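Local coordinates for protein 2-hydroxyisobutyryl-CoA synthetase (Aquincola tertiaricarbonis, PDB 6HDW) that belongs to the ANL superfamily of AMP-binding enzymes, pairing a large N-terminal region with a smaller C-terminal domain and holding the ligand 8LE, at residues 279-284 with 327-332; 322-327 with 340-345. One frame throughout, in Å; residues are numbered along the deposited sequence.

Contact 1: 279-284 with 327-332. With 8LE ([[(2~{R},3~{S},4~{R},5~{R})-5-(6-aminopurin-9-yl)-3,4-bis(oxidanyl)oxolan-2-yl]methoxy-oxidanyl-phosphoryl] 2-methyl-2-oxidanyl-propanoate), chain B.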
ATOM      1  N   ALA A 279      -0.164  -5.648 -16.041  1.00 29.73           N
ATOM      2  CA  ALA A 279       0.781  -5.609 -14.921  1.00 29.13           C
ATOM      3  C   ALA A 279       2.094  -6.271 -15.323  1.00 32.71           C
ATOM      4  O   ALA A 279       3.151  -5.821 -14.881  1.00 32.70           O
ATOM      5  CB  ALA A 279       0.193  -6.315 -13.710  1.00 30.00           C
ATOM      6  N   GLU A 280       2.035  -7.312 -16.199  1.00 29.47           N
ATOM      7  CA  GLU A 280       3.228  -7.993 -16.732  1.00 30.82           C
ATOM      8  C   GLU A 280       4.004  -7.003 -17.606  1.00 33.66           C
ATOM      9  O   GLU A 280       5.209  -7.149 -17.779  1.00 33.40           O
ATOM     10  CB  GLU A 280       2.846  -9.213 -17.599  1.00 33.42           C
ATOM     11  CG  GLU A 280       2.240 -10.396 -16.860  1.00 41.62           C
ATOM     12  CD  GLU A 280       0.749 -10.341 -16.579  1.00 53.51           C
ATOM     13  OE1 GLU A 280       0.104  -9.323 -16.919  1.00 39.32           O
ATOM     14  OE2 GLU A 280       0.222 -11.324 -16.010  1.00 51.13           O
ATOM     15  N   MET A 281       3.296  -5.987 -18.138  1.00 29.26           N
ATOM     16  CA  MET A 281       3.825  -4.952 -19.015  1.00 29.38           C
ATOM     17  C   MET A 281       4.235  -3.655 -18.329  1.00 33.64           C
ATOM     18  O   MET A 281       4.381  -2.657 -19.030  1.00 34.20           O
ATOM     19  CB  MET A 281       2.845  -4.653 -20.162  1.00 31.27           C
ATOM     20  CG  MET A 281       2.773  -5.753 -21.156  1.00 36.05           C
ATOM     21  SD  MET A 281       4.408  -6.427 -21.534  1.00 42.53           S
ATOM     22  CE  MET A 281       3.944  -7.642 -22.517  1.00 40.69           C
ATOM     23  N   SER A 282       4.466  -3.655 -16.994  1.00 29.76           N
ATOM     24  CA  SER A 282       4.929  -2.444 -16.304  1.00 29.13           C
ATOM     25  C   SER A 282       6.258  -2.022 -16.950  1.00 35.15           C
ATOM     26  O   SER A 282       7.090  -2.899 -17.164  1.00 36.71           O
ATOM     27  CB  SER A 282       5.099  -2.689 -14.811  1.00 32.18           C
ATOM     28  OG  SER A 282       3.872  -3.097 -14.229  1.00 41.12           O
ATOM     29  N   PRO A 283       6.456  -0.762 -17.407  1.00 31.22           N
ATOM     30  CA  PRO A 283       5.573   0.418 -17.294  1.00 30.25           C
ATOM     31  C   PRO A 283       4.278   0.269 -18.104  1.00 33.76           C
ATOM     32  O   PRO A 283       4.290   0.338 -19.329  1.00 34.60           O
ATOM     33  CB  PRO A 283       6.490   1.576 -17.731  1.00 32.83           C
ATOM     34  CG  PRO A 283       7.473   0.951 -18.663  1.00 37.72           C
ATOM     35  CD  PRO A 283       7.713  -0.429 -18.109  1.00 33.29           C
ATOM     36  N   PHE A 284       3.172  -0.027 -17.408  1.00 29.55           N
ATOM     37  CA  PHE A 284       1.852  -0.310 -17.994  1.00 28.49           C
ATOM     38  C   PHE A 284       1.184   0.917 -18.614  1.00 32.67           C
ATOM     39  O   PHE A 284       0.261   0.771 -19.421  1.00 31.54           O
ATOM     40  CB  PHE A 284       0.924  -1.000 -16.970  1.00 28.84           C
ATOM     41  CG  PHE A 284       0.738  -0.212 -15.699  1.00 29.04           C
ATOM     42  CD1 PHE A 284      -0.196   0.817 -15.629  1.00 30.76           C
ATOM     43  CD2 PHE A 284       1.517  -0.476 -14.579  1.00 30.15           C
ATOM     44  CE1 PHE A 284      -0.333   1.575 -14.472  1.00 30.83           C
ATOM     45  CE2 PHE A 284       1.367   0.277 -13.416  1.00 32.01           C
ATOM     46  CZ  PHE A 284       0.450   1.301 -13.373  1.00 29.52           C
ATOM     47  N   TYR A 327       2.386  -7.060 -26.807  1.00 34.27           N
ATOM     48  CA  TYR A 327       3.383  -6.123 -26.284  1.00 33.04           C
ATOM     49  C   TYR A 327       4.782  -6.682 -26.079  1.00 36.92           C
ATOM     50  O   TYR A 327       4.943  -7.828 -25.649  1.00 35.52           O
ATOM     51  CB  TYR A 327       2.920  -5.503 -24.958  1.00 32.46           C
ATOM     52  CG  TYR A 327       1.525  -4.919 -24.907  1.00 33.03           C
ATOM     53  CD1 TYR A 327       1.273  -3.623 -25.348  1.00 34.97           C
ATOM     54  CD2 TYR A 327       0.492  -5.597 -24.264  1.00 32.08           C
ATOM     55  CE1 TYR A 327       0.014  -3.037 -25.204  1.00 34.00           C
ATOM     56  CE2 TYR A 327      -0.768  -5.025 -24.118  1.00 32.03           C
ATOM     57  CZ  TYR A 327      -1.005  -3.744 -24.592  1.00 38.47           C
ATOM     58  OH  TYR A 327      -2.250  -3.179 -24.461  1.00 35.49           O
ATOM     59  N   THR A 328       5.798  -5.817 -26.325  1.00 33.88           N
ATOM     60  CA  THR A 328       7.218  -6.118 -26.142  1.00 34.32           C
ATOM     61  C   THR A 328       7.906  -4.988 -25.375  1.00 38.19           C
ATOM     62  O   THR A 328       7.831  -3.829 -25.793  1.00 37.14           O
ATOM     63  CB  THR A 328       7.921  -6.444 -27.482  1.00 38.41           C
ATOM     64  OG1 THR A 328       7.254  -7.536 -28.123  1.00 36.29           O
ATOM     65  CG2 THR A 328       9.405  -6.799 -27.302  1.00 37.68           C
ATOM     66  N   HIS A 329       8.579  -5.337 -24.250  1.00 34.80           N
ATOM     67  CA  HIS A 329       9.358  -4.403 -23.433  1.00 34.01           C
ATOM     68  C   HIS A 329      10.613  -4.011 -24.226  1.00 39.33           C
ATOM     69  O   HIS A 329      11.263  -4.881 -24.820  1.00 40.19           O
ATOM     70  CB  HIS A 329       9.815  -5.069 -22.112  1.00 34.13           C
ATOM     71  CG  HIS A 329       8.783  -5.117 -21.023  1.00 34.54           C
ATOM     72  ND1 HIS A 329       8.423  -6.314 -20.426  1.00 35.71           N
ATOM     73  CD2 HIS A 329       8.130  -4.108 -20.404  1.00 33.84           C
ATOM     74  CE1 HIS A 329       7.533  -6.000 -19.501  1.00 33.25           C
ATOM     75  NE2 HIS A 329       7.314  -4.684 -19.460  1.00 32.64           N
ATOM     76  N   LEU A 330      10.960  -2.716 -24.231  1.00 35.89           N
ATOM     77  CA  LEU A 330      12.178  -2.246 -24.904  1.00 37.14           C
ATOM     78  C   LEU A 330      13.211  -1.750 -23.888  1.00 41.35           C
ATOM     79  O   LEU A 330      14.370  -1.519 -24.235  1.00 44.40           O
ATOM     80  CB  LEU A 330      11.848  -1.120 -25.908  1.00 37.19           C
ATOM     81  CG  LEU A 330      10.878  -1.420 -27.052  1.00 40.23           C
ATOM     82  CD1 LEU A 330      10.759  -0.232 -27.954  1.00 41.58           C
ATOM     83  CD2 LEU A 330      11.329  -2.603 -27.869  1.00 41.61           C
ATOM     84  N   GLU A 331      12.787  -1.579 -22.634  1.00 35.11           N
ATOM     85  CA  GLU A 331      13.602  -1.028 -21.568  1.00 34.71           C
ATOM     86  C   GLU A 331      13.540  -1.826 -20.275  1.00 39.81           C
ATOM     87  O   GLU A 331      13.561  -1.235 -19.188  1.00 39.50           O
ATOM     88  CB  GLU A 331      13.225   0.446 -21.346  1.00 34.98           C
ATOM     89  CG  GLU A 331      13.667   1.359 -22.483  1.00 42.92           C
ATOM     90  CD  GLU A 331      13.423   2.839 -22.285  1.00 50.03           C
ATOM     91  OE1 GLU A 331      12.658   3.204 -21.366  1.00 40.64           O
ATOM     92  OE2 GLU A 331      13.989   3.639 -23.060  1.00 49.49           O
ATOM     93  N   ARG A 332      13.527  -3.172 -20.378  1.00 37.43           N
ATOM     94  CA  ARG A 332      13.499  -4.045 -19.198  1.00 36.84           C
ATOM     95  C   ARG A 332      14.473  -5.205 -19.294  1.00 43.81           C
ATOM     96  O   ARG A 332      14.628  -5.810 -20.358  1.00 44.38           O
ATOM     97  CB  ARG A 332      12.072  -4.535 -18.877  1.00 34.93           C
ATOM     98  CG  ARG A 332      11.211  -3.459 -18.211  1.00 38.09           C
ATOM     99  CD  ARG A 332      10.017  -4.004 -17.459  1.00 38.97           C
ATOM    100  NE  ARG A 332      10.380  -4.894 -16.353  1.00 38.70           N
ATOM    101  CZ  ARG A 332       9.498  -5.532 -15.595  1.00 45.67           C
ATOM    102  NH1 ARG A 332       8.194  -5.382 -15.810  1.00 31.95           N
ATOM    103  NH2 ARG A 332       9.911  -6.326 -14.615  1.00 33.60           N
TER
HETATM  104  C2  8LE B1001      -9.427  -1.389 -20.783  1.00 36.89           C
HETATM  105  CAA 8LE B1001      -1.706  -2.486 -13.932  1.00 32.56           C
HETATM  106  CAZ 8LE B1001      -3.030  -2.329 -14.702  1.00 33.20           C
HETATM  107  CAB 8LE B1001      -2.750  -1.895 -16.153  1.00 31.17           C
HETATM  108  OAF 8LE B1001      -3.801  -1.304 -14.092  1.00 30.69           O
HETATM  109  CAS 8LE B1001      -3.829  -3.657 -14.653  1.00 37.08           C
HETATM  110  OAD 8LE B1001      -4.977  -3.684 -14.217  1.00 38.09           O
HETATM  111  OAQ 8LE B1001      -3.162  -4.765 -15.093  1.00 39.96           O
HETATM  112  PBC 8LE B1001      -3.609  -6.331 -14.863  1.00 38.94           P
HETATM  113  OAI 8LE B1001      -4.021  -6.533 -13.337  1.00 34.68           O
HETATM  114  OAE 8LE B1001      -2.526  -7.233 -15.317  1.00 44.06           O
HETATM  115  O5' 8LE B1001      -4.895  -6.545 -15.751  1.00 38.43           O
HETATM  116  C5' 8LE B1001      -4.758  -6.203 -17.124  1.00 35.22           C
HETATM  117  C4' 8LE B1001      -6.101  -6.321 -17.793  1.00 31.62           C
HETATM  118  O4' 8LE B1001      -6.970  -5.293 -17.256  1.00 31.34           O
HETATM  119  C3' 8LE B1001      -5.888  -5.972 -19.213  1.00 31.85           C
HETATM  120  O3' 8LE B1001      -5.551  -7.158 -19.941  1.00 30.83           O
HETATM  121  C2' 8LE B1001      -7.260  -5.418 -19.598  1.00 33.51           C
HETATM  122  O2' 8LE B1001      -8.254  -6.463 -19.815  1.00 35.26           O
HETATM  123  C1' 8LE B1001      -7.630  -4.634 -18.359  1.00 32.25           C
HETATM  124  N9  8LE B1001      -7.230  -3.195 -18.468  1.00 37.11           N
HETATM  125  C8  8LE B1001      -6.221  -2.561 -17.860  1.00 37.48           C
HETATM  126  N7  8LE B1001      -6.237  -1.291 -18.248  1.00 38.24           N
HETATM  127  C5  8LE B1001      -7.243  -1.129 -19.114  1.00 38.48           C
HETATM  128  C4  8LE B1001      -7.857  -2.319 -19.250  1.00 38.12           C
HETATM  129  N3  8LE B1001      -8.941  -2.469 -20.047  1.00 36.73           N
HETATM  130  N1  8LE B1001      -8.771  -0.166 -20.622  1.00 38.11           N
HETATM  131  C6  8LE B1001      -7.721  -0.064 -19.786  1.00 37.59           C
HETATM  132  N6  8LE B1001      -7.111   1.103 -19.623  1.00 35.34           N
HETATM  133  O   HOH W   1       5.991  -6.303 -13.951  1.00 27.59           O

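Contact 2: 322-327 with 340-345. With 8LE ([[(2~{R},3~{S},4~{R},5~{R})-5-(6-aminopurin-9-yl)-3,4-bis(oxidanyl)oxolan-2-yl]methoxy-oxidanyl-phosphoryl] 2-methyl-2-oxidanyl-propanoate), chain B.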
ATOM      1  N   ARG A 322      -9.909  -3.563 -35.907  1.00 52.22           N
ATOM      2  CA  ARG A 322      -9.908  -4.110 -34.560  1.00 49.82           C
ATOM      3  C   ARG A 322      -8.976  -5.317 -34.475  1.00 52.26           C
ATOM      4  O   ARG A 322      -8.863  -6.087 -35.431  1.00 53.29           O
ATOM      5  CB  ARG A 322     -11.335  -4.505 -34.144  1.00 50.93           C
ATOM      6  CG  ARG A 322     -12.229  -3.337 -33.735  1.00 58.97           C
ATOM      7  CD  ARG A 322     -13.697  -3.695 -33.886  1.00 72.07           C
ATOM      8  NE  ARG A 322     -14.496  -3.315 -32.716  1.00 80.28           N
ATOM      9  CZ  ARG A 322     -15.204  -2.192 -32.612  1.00 95.45           C
ATOM     10  NH1 ARG A 322     -15.907  -1.942 -31.514  1.00 79.75           N
ATOM     11  NH2 ARG A 322     -15.218  -1.312 -33.609  1.00 83.83           N
ATOM     12  N   GLY A 323      -8.326  -5.467 -33.324  1.00 45.83           N
ATOM     13  CA  GLY A 323      -7.418  -6.574 -33.056  1.00 44.46           C
ATOM     14  C   GLY A 323      -7.009  -6.679 -31.601  1.00 45.58           C
ATOM     15  O   GLY A 323      -7.521  -5.945 -30.744  1.00 44.25           O
ATOM     16  N   THR A 324      -6.067  -7.590 -31.317  1.00 40.66           N
ATOM     17  CA  THR A 324      -5.592  -7.827 -29.965  1.00 38.72           C
ATOM     18  C   THR A 324      -4.183  -7.263 -29.716  1.00 42.23           C
ATOM     19  O   THR A 324      -3.247  -7.592 -30.441  1.00 42.69           O
ATOM     20  CB  THR A 324      -5.720  -9.316 -29.568  1.00 40.19           C
ATOM     21  OG1 THR A 324      -5.461  -9.438 -28.176  1.00 34.33           O
ATOM     22  CG2 THR A 324      -4.799 -10.246 -30.352  1.00 40.88           C
ATOM     23  N   PRO A 325      -4.013  -6.438 -28.665  1.00 37.88           N
ATOM     24  CA  PRO A 325      -2.673  -5.915 -28.351  1.00 36.66           C
ATOM     25  C   PRO A 325      -1.657  -6.996 -27.946  1.00 39.80           C
ATOM     26  O   PRO A 325      -1.922  -7.857 -27.098  1.00 39.41           O
ATOM     27  CB  PRO A 325      -2.933  -4.939 -27.200  1.00 36.97           C
ATOM     28  CG  PRO A 325      -4.390  -4.630 -27.263  1.00 42.03           C
ATOM     29  CD  PRO A 325      -5.025  -5.897 -27.737  1.00 38.94           C
ATOM     30  N   VAL A 326      -0.507  -6.967 -28.612  1.00 35.52           N
ATOM     31  CA  VAL A 326       0.638  -7.844 -28.374  1.00 35.20           C
ATOM     32  C   VAL A 326       1.765  -6.863 -27.996  1.00 38.29           C
ATOM     33  O   VAL A 326       1.986  -5.882 -28.719  1.00 36.99           O
ATOM     34  CB  VAL A 326       0.943  -8.752 -29.603  1.00 40.57           C
ATOM     35  CG1 VAL A 326       2.298  -9.445 -29.482  1.00 40.60           C
ATOM     36  CG2 VAL A 326      -0.164  -9.787 -29.804  1.00 41.17           C
ATOM     37  N   TYR A 327       2.386  -7.060 -26.807  1.00 34.27           N
ATOM     38  CA  TYR A 327       3.383  -6.123 -26.284  1.00 33.04           C
ATOM     39  C   TYR A 327       4.782  -6.682 -26.079  1.00 36.92           C
ATOM     40  O   TYR A 327       4.943  -7.828 -25.649  1.00 35.52           O
ATOM     41  CB  TYR A 327       2.920  -5.503 -24.958  1.00 32.46           C
ATOM     42  CG  TYR A 327       1.525  -4.919 -24.907  1.00 33.03           C
ATOM     43  CD1 TYR A 327       1.273  -3.623 -25.348  1.00 34.97           C
ATOM     44  CD2 TYR A 327       0.492  -5.597 -24.264  1.00 32.08           C
ATOM     45  CE1 TYR A 327       0.014  -3.037 -25.204  1.00 34.00           C
ATOM     46  CE2 TYR A 327      -0.768  -5.025 -24.118  1.00 32.03           C
ATOM     47  CZ  TYR A 327      -1.005  -3.744 -24.592  1.00 38.47           C
ATOM     48  OH  TYR A 327      -2.250  -3.179 -24.461  1.00 35.49           O
ATOM     49  N   LEU A 340       3.997 -10.577 -25.661  1.00 35.61           N
ATOM     50  CA  LEU A 340       2.985 -11.147 -24.769  1.00 34.76           C
ATOM     51  C   LEU A 340       1.597 -10.813 -25.306  1.00 37.58           C
ATOM     52  O   LEU A 340       1.305  -9.653 -25.622  1.00 34.93           O
ATOM     53  CB  LEU A 340       3.134 -10.675 -23.306  1.00 33.15           C
ATOM     54  CG  LEU A 340       2.012 -11.044 -22.292  1.00 35.44           C
ATOM     55  CD1 LEU A 340       2.070 -12.508 -21.904  1.00 35.50           C
ATOM     56  CD2 LEU A 340       2.121 -10.213 -21.028  1.00 34.49           C
ATOM     57  N   LEU A 341       0.760 -11.853 -25.437  1.00 35.74           N
ATOM     58  CA  LEU A 341      -0.617 -11.735 -25.899  1.00 35.40           C
ATOM     59  C   LEU A 341      -1.472 -11.196 -24.743  1.00 37.77           C
ATOM     60  O   LEU A 341      -1.484 -11.787 -23.667  1.00 36.95           O
ATOM     61  CB  LEU A 341      -1.110 -13.117 -26.377  1.00 37.24           C
ATOM     62  CG  LEU A 341      -2.589 -13.288 -26.742  1.00 42.09           C
ATOM     63  CD1 LEU A 341      -2.994 -12.395 -27.918  1.00 41.85           C
ATOM     64  CD2 LEU A 341      -2.884 -14.733 -27.073  1.00 45.43           C
ATOM     65  N   SER A 342      -2.149 -10.053 -24.956  1.00 34.50           N
ATOM     66  CA  SER A 342      -3.002  -9.460 -23.924  1.00 32.46           C
ATOM     67  C   SER A 342      -4.323 -10.197 -23.755  1.00 37.16           C
ATOM     68  O   SER A 342      -4.806 -10.344 -22.627  1.00 35.92           O
ATOM     69  CB  SER A 342      -3.244  -7.981 -24.195  1.00 32.71           C
ATOM     70  OG  SER A 342      -4.013  -7.809 -25.370  1.00 39.43           O
ATOM     71  N   GLY A 343      -4.884 -10.652 -24.874  1.00 36.21           N
ATOM     72  CA  GLY A 343      -6.178 -11.323 -24.919  1.00 37.65           C
ATOM     73  C   GLY A 343      -7.318 -10.318 -24.886  1.00 41.72           C
ATOM     74  O   GLY A 343      -8.474 -10.687 -24.673  1.00 42.31           O
ATOM     75  N   ASP A 344      -6.991  -9.036 -25.107  1.00 36.95           N
ATOM     76  CA  ASP A 344      -7.936  -7.926 -25.098  1.00 35.99           C
ATOM     77  C   ASP A 344      -8.308  -7.545 -26.507  1.00 42.78           C
ATOM     78  O   ASP A 344      -7.642  -7.983 -27.439  1.00 43.61           O
ATOM     79  CB  ASP A 344      -7.322  -6.718 -24.376  1.00 34.93           C
ATOM     80  CG  ASP A 344      -7.000  -6.982 -22.925  1.00 36.91           C
ATOM     81  OD1 ASP A 344      -7.895  -7.466 -22.198  1.00 37.28           O
ATOM     82  OD2 ASP A 344      -5.867  -6.681 -22.510  1.00 36.77           O
ATOM     83  N   LEU A 345      -9.366  -6.726 -26.666  1.00 39.58           N
ATOM     84  CA  LEU A 345      -9.801  -6.238 -27.965  1.00 40.16           C
ATOM     85  C   LEU A 345      -9.698  -4.719 -28.002  1.00 45.25           C
ATOM     86  O   LEU A 345     -10.059  -4.038 -27.034  1.00 44.69           O
ATOM     87  CB  LEU A 345     -11.235  -6.701 -28.293  1.00 41.38           C
ATOM     88  CG  LEU A 345     -11.670  -6.547 -29.749  1.00 46.73           C
ATOM     89  CD1 LEU A 345     -11.017  -7.594 -30.640  1.00 47.60           C
ATOM     90  CD2 LEU A 345     -13.171  -6.613 -29.873  1.00 49.66           C
TER
HETATM   91  C2  8LE B1001      -9.427  -1.389 -20.783  1.00 36.89           C
HETATM   92  CAA 8LE B1001      -1.706  -2.486 -13.932  1.00 32.56           C
HETATM   93  CAZ 8LE B1001      -3.030  -2.329 -14.702  1.00 33.20           C
HETATM   94  CAB 8LE B1001      -2.750  -1.895 -16.153  1.00 31.17           C
HETATM   95  OAF 8LE B1001      -3.801  -1.304 -14.092  1.00 30.69           O
HETATM   96  CAS 8LE B1001      -3.829  -3.657 -14.653  1.00 37.08           C
HETATM   97  OAD 8LE B1001      -4.977  -3.684 -14.217  1.00 38.09           O
HETATM   98  OAQ 8LE B1001      -3.162  -4.765 -15.093  1.00 39.96           O
HETATM   99  PBC 8LE B1001      -3.609  -6.331 -14.863  1.00 38.94           P
HETATM  100  OAI 8LE B1001      -4.021  -6.533 -13.337  1.00 34.68           O
HETATM  101  OAE 8LE B1001      -2.526  -7.233 -15.317  1.00 44.06           O
HETATM  102  O5' 8LE B1001      -4.895  -6.545 -15.751  1.00 38.43           O
HETATM  103  C5' 8LE B1001      -4.758  -6.203 -17.124  1.00 35.22           C
HETATM  104  C4' 8LE B1001      -6.101  -6.321 -17.793  1.00 31.62           C
HETATM  105  O4' 8LE B1001      -6.970  -5.293 -17.256  1.00 31.34           O
HETATM  106  C3' 8LE B1001      -5.888  -5.972 -19.213  1.00 31.85           C
HETATM  107  O3' 8LE B1001      -5.551  -7.158 -19.941  1.00 30.83           O
HETATM  108  C2' 8LE B1001      -7.260  -5.418 -19.598  1.00 33.51           C
HETATM  109  O2' 8LE B1001      -8.254  -6.463 -19.815  1.00 35.26           O
HETATM  110  C1' 8LE B1001      -7.630  -4.634 -18.359  1.00 32.25           C
HETATM  111  N9  8LE B1001      -7.230  -3.195 -18.468  1.00 37.11           N
HETATM  112  C8  8LE B1001      -6.221  -2.561 -17.860  1.00 37.48           C
HETATM  113  N7  8LE B1001      -6.237  -1.291 -18.248  1.00 38.24           N
HETATM  114  C5  8LE B1001      -7.243  -1.129 -19.114  1.00 38.48           C
HETATM  115  C4  8LE B1001      -7.857  -2.319 -19.250  1.00 38.12           C
HETATM  116  N3  8LE B1001      -8.941  -2.469 -20.047  1.00 36.73           N
HETATM  117  N1  8LE B1001      -8.771  -0.166 -20.622  1.00 38.11           N
HETATM  118  C6  8LE B1001      -7.721  -0.064 -19.786  1.00 37.59           C
HETATM  119  N6  8LE B1001      -7.111   1.103 -19.623  1.00 35.34           N
HETATM  120  O   HOH W   2      -4.111  -4.645 -22.976  1.00 39.25           O

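Contact 1: 279-284 with 327-332
Met281 packs against two residues of strand 322-329, His329 and Tyr327, its sulfur lying over one face of the imidazole and its methyl reaching the base of the Tyr327 side chain. SD of Met281 stands 4.1 Å from the centroid of the His329 ring, 24° off the ring normal, a Met-aromatic contact. A bend in the chain at chi2 brings this about: CE of Met281 ends 3.4 Å from CB of Tyr327, while CG rests obliquely near the ring. This is the tight half of the contact. The opposite imidazole face carries CD of Arg332, so the histidine is clasped between sulfur and methylene, and its ND1 bonds to the backbone N of Met337.

The other half is polar and holds a water, though it too is buried. Two donors converge on the carbonyl of Ser282, just ahead of the cis peptide bond to Pro283: NH1 of Arg332 at 3.0 Å from Ser282 O, and NE2 of His329 at 2.9 Å from the same oxygen, the latter weak because its N-H...O angle is only 129°. A water accepts from NH1 of Arg332 and donates to Ala279 O, an oxygen that also receives OG of Ser282 (2.9 Å) across a type I turn. Arg332 is itself braced by a salt bridge from NE to Asp143.

At the far end of the turn, Ala279 N donates to OAE of 8LE at 2.9 Å, nearly straight at 167°. The chemistry thus implies that His329, with its proton on NE2, and Arg332 tie down a turn whose first backbone N-H meets the ligand.

Contact 2: 322-327 with 340-345
Tyr327 and Leu340 form the regular end of an antiparallel hairpin, a hydrogen-bonded pair in which each backbone N donates to the other's carbonyl. Tyr327 N lies 3.0 Å from Leu340 O, and Leu340 N 2.9 Å from Tyr327 O. Val326 and Leu341 make the adjoining non-hydrogen-bonded pair, where a CA-H of Val326 leans on Leu340 O.

Beyond this the ladder gives way to side-chain hydroxyls. Pro325 O takes two bonds from Ser342: its N arrives almost in line with the C=O bond, and OG (2.7 Å from Pro325 O) sits on a lone pair in the carbonyl plane. With chi1 at 67°, OG lies between the backbone N and carbonyl carbon of Ser342, from where it also accepts from Asp344 N (3.2 Å), an ST turn. Thr324 OG1 then donates to Asp344 O at 2.7 Å, in the plane of that carbonyl, joining the strands again past the irregular loop at Gly343.

Apolar contact is lighter: CG2 of Thr324 meets CD1 of Leu341 at 3.7 Å, their side chains crossing at about a right angle, and Tyr327 CE2 brushes CB of Ser342.

Among several residues bonded to 8LE, the Asp344 carboxylate grips its ribose hydroxyls, O2' donating to OD1 and O3' to OD2, each at 2.6 Å. A water donates to OD2 and also bonds to OH of Tyr327.

In the sheet, strand 304-310 flanks 322-329 on the far side and strand 366-369 runs alongside 340-347; Thr324 and Val326 bond to the first through their backbones, while Asp344 and Leu345 rest side chains on the second.

Overall arrangement
Contacts 1 and 2 have centres about 14 Å apart and share Tyr327, through which strand 322-329 serves both. Along the chain the segments alternate: loop 279-284 comes first, then 322-327, which runs directly into 327-332, and last 340-345 on the returning strand of the hairpin. The two contacts also touch, with Met281 CE 3.2 Å from Leu340 CB and Glu280 CB beside Leu340 CD2. The loop following the parallel-sheet strand 271-274 is thereby seated on the antiparallel five-stranded sheet. Each contact supplies a group to 8LE, at its phosphate and at its ribose, consistent with a site built from a loop after one sheet and a strand of another, with Lys466 added from the C-terminal domain.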